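Adenosine deaminase (Burkholderia ambifaria, PDB 4GXW) is a zinc-dependent amidohydrolase of the adenosine and AMP deaminase family and probably deaminates a purine such as adenosine or adenine by hydrolysis. Local coordinates at residues Tyr189-Arg194 against Trp224-Thr229; Ala230-His235 against Ala256-Val261; His241-Val246 against Ser269-Thr274; Glu250-Tyr255 against Pro290-Lys295. All blocks are in the same frame, centred on the assembly; numbering follows the deposited sequence. Where two conformers were deposited one is given.

Interaction 1 (Tyr189-Arg194 against Trp224-Thr229); sequences YRENDR and WRNVET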
loop_
_atom_site.group_PDB
_atom_site.type_symbol
_atom_site.label_atom_id
_atom_site.label_comp_id
_atom_site.label_asym_id
_atom_site.label_seq_id
_atom_site.Cartn_x
_atom_site.Cartn_y
_atom_site.Cartn_z
ATOM N N TYR A 189 0.688 1.375 11.759
ATOM C CA TYR A 189 -0.240 1.344 12.895
ATOM C C TYR A 189 -0.658 2.764 13.318
ATOM O O TYR A 189 -0.421 3.713 12.561
ATOM C CB TYR A 189 0.232 0.429 14.031
ATOM C CG TYR A 189 -0.061 -1.047 13.787
ATOM C CD1 TYR A 189 -1.352 -1.541 13.922
ATOM C CD2 TYR A 189 0.942 -1.944 13.437
ATOM C CE1 TYR A 189 -1.643 -2.873 13.718
ATOM C CE2 TYR A 189 0.652 -3.303 13.237
ATOM C CZ TYR A 189 -0.651 -3.746 13.370
ATOM O OH TYR A 189 -0.978 -5.078 13.197
ATOM N N ARG A 190 -1.299 2.935 14.473
ATOM C CA ARG A 190 -1.966 4.210 14.751
ATOM C C ARG A 190 -0.969 5.348 14.957
ATOM O O ARG A 190 -0.118 5.274 15.833
ATOM C CB ARG A 190 -2.907 4.086 15.952
ATOM C CG ARG A 190 -3.842 5.279 16.155
ATOM C CD ARG A 190 -4.816 5.042 17.311
ATOM N NE ARG A 190 -5.671 6.201 17.574
ATOM C CZ ARG A 190 -5.495 7.052 18.581
ATOM N NH1 ARG A 190 -6.321 8.080 18.742
ATOM N NH2 ARG A 190 -4.489 6.876 19.431
ATOM N N GLU A 191 -1.085 6.396 14.143
ATOM C CA GLU A 191 -0.117 7.494 14.153
ATOM C C GLU A 191 -0.302 8.434 15.351
ATOM O O GLU A 191 0.669 9.017 15.857
ATOM C CB GLU A 191 -0.191 8.267 12.821
ATOM C CG GLU A 191 0.941 9.247 12.581
ATOM C CD GLU A 191 0.884 9.906 11.208
ATOM O OE1 GLU A 191 0.069 9.475 10.352
ATOM O OE2 GLU A 191 1.649 10.875 10.994
ATOM N N ASN A 192 -1.542 8.566 15.816
ATOM C CA ASN A 192 -1.863 9.498 16.896
ATOM C C ASN A 192 -0.973 9.288 18.119
ATOM O O ASN A 192 -0.854 8.167 18.613
ATOM C CB ASN A 192 -3.322 9.337 17.335
ATOM C CG ASN A 192 -4.296 9.377 16.177
ATOM O OD1 ASN A 192 -4.241 8.538 15.278
ATOM N ND2 ASN A 192 -5.220 10.335 16.213
ATOM N N ASP A 193 -0.348 10.364 18.584
ATOM C CA ASP A 193 0.485 10.333 19.789
ATOM C C ASP A 193 1.745 9.462 19.703
ATOM O O ASP A 193 2.413 9.242 20.721
ATOM C CB ASP A 193 -0.347 9.919 21.010
ATOM C CG ASP A 193 -1.558 10.799 21.205
ATOM O OD1 ASP A 193 -1.393 12.036 21.213
ATOM O OD2 ASP A 193 -2.678 10.259 21.323
ATOM N N ARG A 194 2.075 8.981 18.507
ATOM C CA ARG A 194 3.271 8.171 18.292
ATOM C C ARG A 194 4.057 8.769 17.129
ATOM O O ARG A 194 4.138 8.190 16.039
ATOM C CB ARG A 194 2.914 6.705 18.018
ATOM C CG ARG A 194 2.021 6.063 19.074
ATOM C CD ARG A 194 2.702 6.007 20.431
ATOM N NE ARG A 194 3.782 5.023 20.443
ATOM C CZ ARG A 194 4.601 4.824 21.467
ATOM N NH1 ARG A 194 4.484 5.548 22.572
ATOM N NH2 ARG A 194 5.549 3.901 21.382
ATOM N N TRP A 224 0.981 18.111 9.508
ATOM C CA TRP A 224 1.949 18.081 8.410
ATOM C C TRP A 224 3.386 18.030 8.933
ATOM O O TRP A 224 4.287 17.555 8.234
ATOM C CB TRP A 224 1.751 19.253 7.438
ATOM C CG TRP A 224 1.914 20.621 8.039
ATOM C CD1 TRP A 224 0.915 21.475 8.420
ATOM C CD2 TRP A 224 3.145 21.310 8.300
ATOM N NE1 TRP A 224 1.450 22.635 8.918
ATOM C CE2 TRP A 224 2.816 22.562 8.854
ATOM C CE3 TRP A 224 4.494 20.984 8.128
ATOM C CZ2 TRP A 224 3.788 23.487 9.242
ATOM C CZ3 TRP A 224 5.457 21.904 8.507
ATOM C CH2 TRP A 224 5.096 23.141 9.057
ATOM N N ARG A 225 3.604 18.494 10.164
ATOM C CA ARG A 225 4.920 18.379 10.805
ATOM C C ARG A 225 5.454 16.954 10.758
ATOM O O ARG A 225 6.656 16.738 10.615
ATOM C CB ARG A 225 4.865 18.844 12.264
ATOM C CG ARG A 225 5.370 20.258 12.513
ATOM C CD ARG A 225 4.877 20.820 13.855
ATOM N NE ARG A 225 5.451 20.162 15.034
ATOM C CZ ARG A 225 4.897 19.142 15.690
ATOM N NH1 ARG A 225 5.507 18.635 16.756
ATOM N NH2 ARG A 225 3.740 18.624 15.286
ATOM N N ASN A 226 4.565 15.976 10.880
ATOM C CA ASN A 226 5.014 14.581 10.818
ATOM C C ASN A 226 5.593 14.227 9.457
ATOM O O ASN A 226 6.522 13.422 9.352
ATOM C CB ASN A 226 3.890 13.599 11.162
ATOM C CG ASN A 226 3.585 13.555 12.649
ATOM O OD1 ASN A 226 4.201 14.267 13.451
ATOM N ND2 ASN A 226 2.630 12.704 13.028
ATOM N N VAL A 227 5.022 14.800 8.399
ATOM C CA VAL A 227 5.576 14.602 7.059
ATOM C C VAL A 227 6.962 15.233 6.959
ATOM O O VAL A 227 7.909 14.615 6.450
ATOM C CB VAL A 227 4.632 15.165 5.973
ATOM C CG1 VAL A 227 5.183 14.883 4.572
ATOM C CG2 VAL A 227 3.242 14.562 6.131
ATOM N N GLU A 228 7.073 16.468 7.436
ATOM C CA GLU A 228 8.361 17.149 7.470
ATOM C C GLU A 228 9.414 16.349 8.247
ATOM O O GLU A 228 10.557 16.205 7.803
ATOM C CB GLU A 228 8.215 18.556 8.069
ATOM C CG GLU A 228 9.512 19.342 8.083
ATOM C CD GLU A 228 9.393 20.658 8.816
ATOM O OE1 GLU A 228 8.574 20.752 9.765
ATOM O OE2 GLU A 228 10.129 21.601 8.444
ATOM N N THR A 229 9.034 15.829 9.410
ATOM C CA THR A 229 9.949 15.027 10.214
ATOM C C THR A 229 10.382 13.753 9.469
ATOM O O THR A 229 11.570 13.412 9.453
ATOM C CB THR A 229 9.316 14.678 11.566
ATOM O OG1 THR A 229 9.078 15.895 12.282
ATOM C CG2 THR A 229 10.247 13.797 12.386
HETATM O O HOH W 1 1.935 11.553 15.578
#

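Interaction 2 (Ala230-His235 against Ala256-Val261); sequences AVDLLH and AERGIV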
loop_
_atom_site.group_PDB
_atom_site.type_symbol
_atom_site.label_atom_id
_atom_site.label_comp_id
_atom_site.label_asym_id
_atom_site.label_seq_id
_atom_site.Cartn_x
_atom_site.Cartn_y
_atom_site.Cartn_z
ATOM N N ALA A 230 9.441 13.059 8.831
ATOM C CA ALA A 230 9.802 11.862 8.074
ATOM C C ALA A 230 10.814 12.172 6.979
ATOM O O ALA A 230 11.824 11.464 6.821
ATOM C CB ALA A 230 8.569 11.211 7.482
ATOM N N VAL A 231 10.553 13.233 6.222
ATOM C CA VAL A 231 11.405 13.565 5.092
ATOM C C VAL A 231 12.745 14.167 5.511
ATOM O O VAL A 231 13.787 13.800 4.966
ATOM C CB VAL A 231 10.666 14.496 4.110
ATOM C CG1 VAL A 231 11.591 14.941 2.991
ATOM C CG2 VAL A 231 9.428 13.792 3.554
ATOM N N ASP A 232 12.721 15.080 6.476
ATOM C CA ASP A 232 13.917 15.859 6.795
ATOM C C ASP A 232 14.676 15.460 8.056
ATOM O O ASP A 232 15.806 15.902 8.247
ATOM C CB ASP A 232 13.587 17.358 6.830
ATOM C CG ASP A 232 13.250 17.904 5.460
ATOM O OD1 ASP A 232 13.842 17.414 4.474
ATOM O OD2 ASP A 232 12.402 18.822 5.371
ATOM N N LEU A 233 14.073 14.638 8.911
ATOM C CA LEU A 233 14.804 14.058 10.034
ATOM C C LEU A 233 15.122 12.593 9.746
ATOM O O LEU A 233 16.283 12.177 9.799
ATOM C CB LEU A 233 14.016 14.165 11.348
ATOM C CG LEU A 233 14.794 13.554 12.528
ATOM C CD1 LEU A 233 16.028 14.380 12.884
ATOM C CD2 LEU A 233 13.890 13.349 13.735
ATOM N N LEU A 234 14.100 11.805 9.436
ATOM C CA LEU A 234 14.307 10.381 9.187
ATOM C C LEU A 234 14.964 10.140 7.829
ATOM O O LEU A 234 15.549 9.079 7.602
ATOM C CB LEU A 234 12.992 9.602 9.286
ATOM C CG LEU A 234 12.237 9.724 10.609
ATOM C CD1 LEU A 234 11.049 8.781 10.577
ATOM C CD2 LEU A 234 13.132 9.432 11.816
ATOM N N HIS A 235 14.853 11.120 6.930
ATOM C CA HIS A 235 15.422 11.037 5.581
ATOM C C HIS A 235 14.815 9.914 4.747
ATOM O O HIS A 235 15.526 9.222 4.028
ATOM C CB HIS A 235 16.958 10.917 5.619
ATOM C CG HIS A 235 17.633 12.030 6.362
ATOM N ND1 HIS A 235 17.543 13.349 5.972
ATOM C CD2 HIS A 235 18.399 12.023 7.480
ATOM C CE1 HIS A 235 18.228 14.105 6.810
ATOM N NE2 HIS A 235 18.761 13.324 7.732
ATOM N N ALA A 256 7.964 18.925 -3.878
ATOM C CA ALA A 256 7.749 18.839 -5.325
ATOM C C ALA A 256 9.082 18.954 -6.071
ATOM O O ALA A 256 9.379 18.153 -6.953
ATOM C CB ALA A 256 6.783 19.917 -5.790
ATOM N N GLU A 257 9.888 19.945 -5.705
ATOM C CA GLU A 257 11.189 20.130 -6.344
ATOM C C GLU A 257 12.112 18.922 -6.144
ATOM O O GLU A 257 12.881 18.561 -7.036
ATOM C CB GLU A 257 11.853 21.405 -5.821
ATOM C CG GLU A 257 13.209 21.679 -6.430
ATOM C CD GLU A 257 13.770 23.006 -5.987
ATOM O OE1 GLU A 257 13.776 23.279 -4.766
ATOM O OE2 GLU A 257 14.198 23.788 -6.856
ATOM N N ARG A 258 12.030 18.295 -4.976
ATOM C CA ARG A 258 12.880 17.145 -4.677
ATOM C C ARG A 258 12.351 15.846 -5.293
ATOM O O ARG A 258 13.049 14.828 -5.289
ATOM C CB ARG A 258 13.082 17.005 -3.160
ATOM C CG ARG A 258 14.085 18.026 -2.610
ATOM C CD ARG A 258 14.011 18.203 -1.099
ATOM N NE ARG A 258 14.305 16.966 -0.385
ATOM C CZ ARG A 258 14.256 16.833 0.939
ATOM N NH1 ARG A 258 13.940 17.869 1.701
ATOM N NH2 ARG A 258 14.533 15.665 1.499
ATOM N N GLY A 259 11.126 15.883 -5.812
ATOM C CA GLY A 259 10.557 14.720 -6.477
ATOM C C GLY A 259 10.185 13.564 -5.559
ATOM O O GLY A 259 10.169 12.409 -5.987
ATOM N N ILE A 260 9.890 13.873 -4.301
ATOM C CA ILE A 260 9.494 12.858 -3.327
ATOM C C ILE A 260 8.176 12.208 -3.751
ATOM O O ILE A 260 7.199 12.907 -4.007
ATOM C CB ILE A 260 9.294 13.480 -1.918
ATOM C CG1 ILE A 260 10.550 14.224 -1.454
ATOM C CG2 ILE A 260 8.854 12.419 -0.904
ATOM C CD1 ILE A 260 11.803 13.402 -1.516
ATOM N N VAL A 261 8.146 10.879 -3.818
ATOM C CA VAL A 261 6.916 10.171 -4.175
ATOM C C VAL A 261 6.057 9.877 -2.936
ATOM O O VAL A 261 6.566 9.433 -1.901
ATOM C CB VAL A 261 7.197 8.856 -4.956
ATOM C CG1 VAL A 261 5.906 8.102 -5.226
ATOM C CG2 VAL A 261 7.924 9.154 -6.273
HETATM O O HOH W 2 16.354 16.603 4.007
#

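Interaction 3 (His241-Val246 against Ser269-Thr274); sequences HGYTIV and SYYLRT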
loop_
_atom_site.group_PDB
_atom_site.type_symbol
_atom_site.label_atom_id
_atom_site.label_comp_id
_atom_site.label_asym_id
_atom_site.label_seq_id
_atom_site.Cartn_x
_atom_site.Cartn_y
_atom_site.Cartn_z
ATOM N N HIS A 241 1.036 7.995 2.430
ATOM C CA HIS A 241 -0.095 8.903 2.651
ATOM C C HIS A 241 0.340 10.360 2.462
ATOM O O HIS A 241 0.334 10.880 1.343
ATOM C CB HIS A 241 -0.798 8.684 3.998
ATOM C CG HIS A 241 -1.405 7.320 4.168
ATOM N ND1 HIS A 241 -2.339 6.796 3.297
ATOM C CD2 HIS A 241 -1.219 6.385 5.132
ATOM C CE1 HIS A 241 -2.705 5.597 3.724
ATOM N NE2 HIS A 241 -2.041 5.326 4.836
ATOM N N GLY A 242 0.739 11.016 3.542
ATOM C CA GLY A 242 1.218 12.383 3.474
ATOM C C GLY A 242 0.166 13.454 3.307
ATOM O O GLY A 242 0.516 14.599 3.066
ATOM N N TYR A 243 -1.108 13.112 3.500
ATOM C CA TYR A 243 -2.225 13.964 3.062
ATOM C C TYR A 243 -2.205 15.380 3.613
ATOM O O TYR A 243 -2.495 16.340 2.889
ATOM C CB TYR A 243 -3.588 13.312 3.370
ATOM C CG TYR A 243 -3.677 11.914 2.833
ATOM C CD1 TYR A 243 -3.466 11.660 1.481
ATOM C CD2 TYR A 243 -3.939 10.839 3.668
ATOM C CE1 TYR A 243 -3.506 10.369 0.983
ATOM C CE2 TYR A 243 -3.997 9.544 3.177
ATOM C CZ TYR A 243 -3.766 9.317 1.834
ATOM O OH TYR A 243 -3.780 8.040 1.318
ATOM N N THR A 244 -1.891 15.520 4.894
ATOM C CA THR A 244 -1.982 16.835 5.519
ATOM C C THR A 244 -0.907 17.822 5.049
ATOM O O THR A 244 -0.950 18.998 5.404
ATOM C CB THR A 244 -1.985 16.725 7.046
ATOM O OG1 THR A 244 -0.829 15.995 7.463
ATOM C CG2 THR A 244 -3.243 15.987 7.530
ATOM N N ILE A 245 0.041 17.353 4.243
ATOM C CA ILE A 245 1.038 18.253 3.667
ATOM C C ILE A 245 0.380 19.363 2.842
ATOM O O ILE A 245 0.956 20.438 2.691
ATOM C CB ILE A 245 2.103 17.491 2.831
ATOM C CG1 ILE A 245 3.353 18.352 2.639
ATOM C CG2 ILE A 245 1.533 17.029 1.503
ATOM C CD1 ILE A 245 4.367 17.748 1.695
ATOM N N VAL A 246 -0.837 19.130 2.349
ATOM C CA VAL A 246 -1.538 20.151 1.571
ATOM C C VAL A 246 -1.822 21.400 2.403
ATOM O O VAL A 246 -2.095 22.466 1.847
ATOM C CB VAL A 246 -2.851 19.640 0.944
ATOM C CG1 VAL A 246 -2.588 18.420 0.071
ATOM C CG2 VAL A 246 -3.883 19.334 2.026
ATOM N N SER A 269 -9.463 4.757 5.145
ATOM C CA SER A 269 -10.624 4.639 6.021
ATOM C C SER A 269 -10.927 5.928 6.771
ATOM O O SER A 269 -12.098 6.272 6.966
ATOM C CB SER A 269 -10.443 3.503 7.028
ATOM O OG SER A 269 -10.262 2.259 6.381
ATOM N N TYR A 270 -9.879 6.613 7.225
ATOM C CA TYR A 270 -10.067 7.831 7.999
ATOM C C TYR A 270 -10.917 8.849 7.244
ATOM O O TYR A 270 -11.878 9.389 7.799
ATOM C CB TYR A 270 -8.717 8.437 8.423
ATOM C CG TYR A 270 -8.854 9.776 9.129
ATOM C CD1 TYR A 270 -9.178 9.857 10.483
ATOM C CD2 TYR A 270 -8.663 10.964 8.433
ATOM C CE1 TYR A 270 -9.308 11.095 11.110
ATOM C CE2 TYR A 270 -8.792 12.192 9.048
ATOM C CZ TYR A 270 -9.111 12.251 10.382
ATOM O OH TYR A 270 -9.219 13.475 10.988
ATOM N N TYR A 271 -10.573 9.125 5.988
ATOM C CA TYR A 271 -11.344 10.120 5.246
ATOM C C TYR A 271 -12.749 9.646 4.888
ATOM O O TYR A 271 -13.673 10.452 4.882
ATOM C CB TYR A 271 -10.576 10.681 4.031
ATOM C CG TYR A 271 -9.481 11.642 4.455
ATOM C CD1 TYR A 271 -9.793 12.819 5.130
ATOM C CD2 TYR A 271 -8.141 11.367 4.204
ATOM C CE1 TYR A 271 -8.804 13.696 5.553
ATOM C CE2 TYR A 271 -7.139 12.241 4.618
ATOM C CZ TYR A 271 -7.477 13.404 5.293
ATOM O OH TYR A 271 -6.487 14.265 5.705
ATOM N N LEU A 272 -12.915 8.353 4.616
ATOM C CA LEU A 272 -14.256 7.805 4.377
ATOM C C LEU A 272 -15.145 7.949 5.610
ATOM O O LEU A 272 -16.351 8.175 5.505
ATOM C CB LEU A 272 -14.178 6.327 3.966
ATOM C CG LEU A 272 -13.797 6.041 2.512
ATOM C CD1 LEU A 272 -13.447 4.575 2.314
ATOM C CD2 LEU A 272 -14.953 6.430 1.616
ATOM N N ARG A 273 -14.539 7.820 6.784
ATOM C CA ARG A 273 -15.282 7.834 8.032
ATOM C C ARG A 273 -15.605 9.256 8.489
ATOM O O ARG A 273 -16.676 9.506 9.048
ATOM C CB ARG A 273 -14.468 7.088 9.092
ATOM C CG ARG A 273 -15.160 6.857 10.409
ATOM C CD ARG A 273 -14.329 5.925 11.297
ATOM N NE ARG A 273 -12.979 6.425 11.564
ATOM C CZ ARG A 273 -11.863 5.877 11.097
ATOM N NH1 ARG A 273 -11.918 4.807 10.310
ATOM N NH2 ARG A 273 -10.684 6.401 11.411
ATOM N N THR A 274 -14.701 10.197 8.230
ATOM C CA THR A 274 -14.823 11.541 8.797
ATOM C C THR A 274 -15.449 12.592 7.880
ATOM O O THR A 274 -15.991 13.586 8.361
ATOM C CB THR A 274 -13.461 12.076 9.337
ATOM O OG1 THR A 274 -12.492 12.097 8.277
ATOM C CG2 THR A 274 -12.959 11.212 10.473
#

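Interaction 4 (Glu250-Tyr255 against Pro290-Lys295); sequences ELCARY and PGLGLK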
loop_
_atom_site.group_PDB
_atom_site.type_symbol
_atom_site.label_atom_id
_atom_site.label_comp_id
_atom_site.label_asym_id
_atom_site.label_seq_id
_atom_site.Cartn_x
_atom_site.Cartn_y
_atom_site.Cartn_z
ATOM N N GLU A 250 4.140 25.818 1.163
ATOM C CA GLU A 250 5.585 26.047 1.112
ATOM C C GLU A 250 6.368 24.734 1.131
ATOM O O GLU A 250 7.303 24.537 0.350
ATOM C CB GLU A 250 6.049 26.926 2.272
ATOM C CG GLU A 250 5.163 28.115 2.547
ATOM C CD GLU A 250 4.224 27.867 3.704
ATOM O OE1 GLU A 250 3.005 27.720 3.468
ATOM O OE2 GLU A 250 4.711 27.809 4.855
ATOM N N LEU A 251 6.000 23.837 2.037
ATOM C CA LEU A 251 6.654 22.538 2.104
ATOM C C LEU A 251 6.347 21.714 0.854
ATOM O O LEU A 251 7.202 20.969 0.364
ATOM C CB LEU A 251 6.232 21.788 3.371
ATOM C CG LEU A 251 7.189 20.701 3.862
ATOM C CD1 LEU A 251 8.597 21.261 4.025
ATOM C CD2 LEU A 251 6.713 20.118 5.178
ATOM N N CYS A 252 5.129 21.855 0.335
ATOM C CA CYS A 252 4.752 21.186 -0.902
ATOM C C CYS A 252 5.703 21.582 -2.025
ATOM O O CYS A 252 6.166 20.725 -2.766
ATOM C CB CYS A 252 3.313 21.522 -1.300
ATOM S SG CYS A 252 2.065 20.709 -0.300
ATOM N N ALA A 253 6.008 22.876 -2.129
ATOM C CA ALA A 253 6.927 23.359 -3.159
ATOM C C ALA A 253 8.304 22.704 -3.035
ATOM O O ALA A 253 8.896 22.286 -4.033
ATOM C CB ALA A 253 7.041 24.876 -3.097
ATOM N N ARG A 254 8.801 22.599 -1.806
ATOM C CA ARG A 254 10.121 22.012 -1.578
ATOM C C ARG A 254 10.157 20.542 -1.944
ATOM O O ARG A 254 11.095 20.075 -2.590
ATOM C CB ARG A 254 10.562 22.209 -0.129
ATOM C CG ARG A 254 10.843 23.656 0.201
ATOM C CD ARG A 254 11.419 23.844 1.590
ATOM N NE ARG A 254 11.563 25.269 1.874
ATOM C CZ ARG A 254 12.566 26.022 1.434
ATOM N NH1 ARG A 254 13.527 25.488 0.690
ATOM N NH2 ARG A 254 12.609 27.314 1.735
ATOM N N TYR A 255 9.126 19.810 -1.552
ATOM C CA TYR A 255 9.123 18.375 -1.798
ATOM C C TYR A 255 8.746 18.051 -3.243
ATOM O O TYR A 255 9.171 17.027 -3.771
ATOM C CB TYR A 255 8.238 17.634 -0.789
ATOM C CG TYR A 255 8.718 17.726 0.656
ATOM C CD1 TYR A 255 9.955 18.287 0.993
ATOM C CD2 TYR A 255 7.930 17.242 1.686
ATOM C CE1 TYR A 255 10.373 18.370 2.326
ATOM C CE2 TYR A 255 8.342 17.321 3.007
ATOM C CZ TYR A 255 9.559 17.878 3.321
ATOM O OH TYR A 255 9.944 17.949 4.646
ATOM N N PRO A 290 -1.497 16.504 -6.657
ATOM C CA PRO A 290 -0.764 16.729 -7.913
ATOM C C PRO A 290 -0.726 18.206 -8.336
ATOM O O PRO A 290 0.293 18.673 -8.853
ATOM C CB PRO A 290 -1.535 15.863 -8.927
ATOM C CG PRO A 290 -2.119 14.755 -8.087
ATOM C CD PRO A 290 -2.535 15.466 -6.814
ATOM N N GLY A 291 -1.815 18.942 -8.102
ATOM C CA GLY A 291 -1.860 20.362 -8.421
ATOM C C GLY A 291 -0.891 21.188 -7.586
ATOM O O GLY A 291 -0.556 22.316 -7.947
ATOM N N LEU A 292 -0.450 20.629 -6.464
ATOM C CA LEU A 292 0.553 21.258 -5.618
ATOM C C LEU A 292 1.970 20.816 -6.016
ATOM O O LEU A 292 2.948 21.131 -5.325
ATOM C CB LEU A 292 0.267 20.947 -4.146
ATOM C CG LEU A 292 -0.830 21.804 -3.510
ATOM C CD1 LEU A 292 -1.337 21.183 -2.215
ATOM C CD2 LEU A 292 -0.293 23.210 -3.258
ATOM N N GLY A 293 2.068 20.092 -7.127
ATOM C CA GLY A 293 3.349 19.686 -7.681
ATOM C C GLY A 293 3.862 18.346 -7.184
ATOM O O GLY A 293 4.940 17.909 -7.590
ATOM N N LEU A 294 3.101 17.686 -6.315
ATOM C CA LEU A 294 3.557 16.447 -5.696
ATOM C C LEU A 294 3.329 15.249 -6.600
ATOM O O LEU A 294 2.323 15.180 -7.311
ATOM C CB LEU A 294 2.840 16.221 -4.364
ATOM C CG LEU A 294 2.940 17.374 -3.368
ATOM C CD1 LEU A 294 2.100 17.074 -2.137
ATOM C CD2 LEU A 294 4.390 17.623 -2.971
ATOM N N LYS A 295 4.272 14.311 -6.570
ATOM C CA LYS A 295 4.150 13.035 -7.270
ATOM C C LYS A 295 3.410 12.044 -6.398
ATOM O O LYS A 295 3.926 11.646 -5.351
ATOM C CB LYS A 295 5.541 12.467 -7.582
ATOM C CG LYS A 295 6.337 13.249 -8.607
ATOM C CD LYS A 295 7.607 12.489 -8.996
ATOM C CE LYS A 295 8.346 13.163 -10.145
ATOM N NZ LYS A 295 9.467 12.311 -10.645
HETATM O O HOH W 3 6.733 15.176 -5.247
#

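Interaction 1 (Tyr189-Arg194 against Trp224-Thr229)
Glu191 and Asn226 bridge two backbones that stay well apart, the loop 189-194 turning through a type II beta turn from Glu191 to Arg194 while 224-229 runs as helix, with 9.4 Å between the CA atoms of this pair. An extended glutamate and a short asparagine span the gap. With its CG anti to the backbone N (chi1 -168°), Glu191 reaches out from the turn, and Asn226 comes to meet it from the opposite direction. Asn226 ND2 donates to Glu191 OE2 at 2.9 Å in a nearly straight bond; the oxygen lies close to the amide plane, but the N-H meets the carboxylate on its anti side, somewhat out of plane. A water adds a second bridge, accepting from Asn226 ND2 at 2.9 Å and donating to the carbonyl Glu191 O at 2.8 Å. An amide suits this place because its NH2 can serve two acceptors. The backbone N-H groups of Gly218 and Glu219 also bind the carboxylate, at OE2 and OE1 respectively, and together these donors fix its rotation. Since the side chain of Glu191 lies about 5 Å from that of the zinc ligand His216, this is a second-shell polar network beside the metal site, joining the loop after strand 184-188 and the residues after strand 212-217 to helix 224-232, at the C-terminal ends of the barrel strands, where TIM-barrel enzymes carry their active sites.

Interaction 2 (Ala230-His235 against Ala256-Val261)
Asp232 and Arg258 form a salt bridge between the ends of two helices. Arg258 NH1 points almost straight at Asp232 OD1, 2.8 Å away with an N-H...O angle of 175°; Asp232 OD1 accepts through its syn lone pair and lies in the guanidinium plane of Arg258, and carboxylate and guanidinium are nearly coplanar. Beside it, Val231 CG1 packs 3.4 Å from Arg258 NH2, approaching the guanidinium obliquely. A water donates to Asp232 OD1 at 2.7 Å and accepts a weak bond from Arg258 NH2. Farther out, OD2 of Asp232 is bonded to Tyr255 OH, so both carboxylate oxygens are engaged, and the arginine chain, bent at chi3 (61°), brings its guanidinium to the carboxylate. Arginine suits this exposed position, its aliphatic part spanning the gap while the charge stays near solvent. Behind Arg258 the helix ends at Gly259, whose positive phi is easy for glycine, in a Schellman motif. Val231 of helix 224-232, and Ile260 just beyond helix 249-258, rest on Val239, the helix packing on a barrel strand as in a TIM barrel.

Interaction 3 (His241-Val246 against Ser269-Thr274)
Tyr271 of helix 269-274 meets Tyr243 of the segment 241-246, and the residue before it, Tyr270, lays its CD2 over the centre of the Tyr271 ring, 3.8 Å above the plane, covering one face. Tyr271 itself carries the whole contact. With CG anti to its carbonyl carbon (chi1 -74°), it sends its ring toward Tyr243. The rings form an offset edge-to-face pair, centroids 5.7 Å apart and planes at 75°, with the edge of Tyr271 turned to the face of Tyr243. CE2 of Tyr271 comes 3.6 Å from CD2 of Tyr243, while farther along Tyr271 OH lies 3.8 Å from Tyr243 CB and 4.1 Å from Thr244 CG2. The flat ring of Tyr271 fills the buried interface; tyrosine suits position 243 because its hydroxyl also serves polar partners. Tyr243 OH is 2.7 Å from His241 ND1, in a hydrogen bond in the imidazole plane, and is also bonded to Val265 N; these fix the far end of a ring about 8 Å from the zinc ion. The helix closes at Thr274, whose OG1 donates to Tyr270 O. His284 meets both tyrosine rings, and Thr244 OG1 is bonded to Met222 O. The contact thus joins helix 269-274, which follows strand 261-264, to the 3-10 turn between strand 238-239 and helix 249-258.

Interaction 4 (Glu250-Tyr255 against Pro290-Lys295)
Cys252 meets Leu292 and Leu294 at the tight centre of this contact, where helix 249-258 lies against the loop 290-295 with no direct hydrogen bond between them. The small thiol lets the backbones close to 6.3 Å between the CA atoms of Cys252 and Leu292. Set anti to the carbonyl carbon (chi1 -74°), SG points at a methyl of each leucine, 3.9 Å from Leu292 CD1 and 4.1 Å from Leu294 CD1. The second methyl of Leu294 reaches over the helix backbone, CD2 lying 3.6 Å from Cys252 O and 4.4 Å from Tyr255 CB. Leu294 suits its place because its two methyls meet different partners, CD1 the thiol and CD2 the helix backbone. The outer side is looser: Gly293 is exposed and, at a phi of 91°, takes a turn that a side chain would crowd against the preceding carbonyl. Its N is bonded to Pro290 O, shaping the loop. At the edge near Lys295 a water accepts from Lys295 N at 2.9 Å and gives a weak bond to Tyr255 O. The ring of Tyr255 turns away from the loop, one face against Leu251, and its hydroxyl reaches Asp232 of helix 224-232. Lys295, salt-bridged to Asp337, lies where the loop leads into strand 295-298, beside strand 261-264. The contact therefore places helix 249-258 between helix 224-232 and that loop, with Ile245 packed against both Tyr255 and Leu294.

Interactions 1 and 3 are buried near the zinc site, whereas interaction 2 is partly open at its salt bridge and interaction 4 is a buried packing contact toward the outside of the fold, away from the metal. Their chemistry follows: a carboxylate held by amide and water in interaction 1, charges paired near the surface in interaction 2, aromatic rings in interaction 3, and sulfur with leucine methyls in interaction 4. Helix 224-232 serves interactions 1 and 2, and helix 249-258 serves interactions 2 and 4. Ile245 packs between interactions 3 and 4, and Trp224 and Val227 pack interaction 1 against the 241-246 turn.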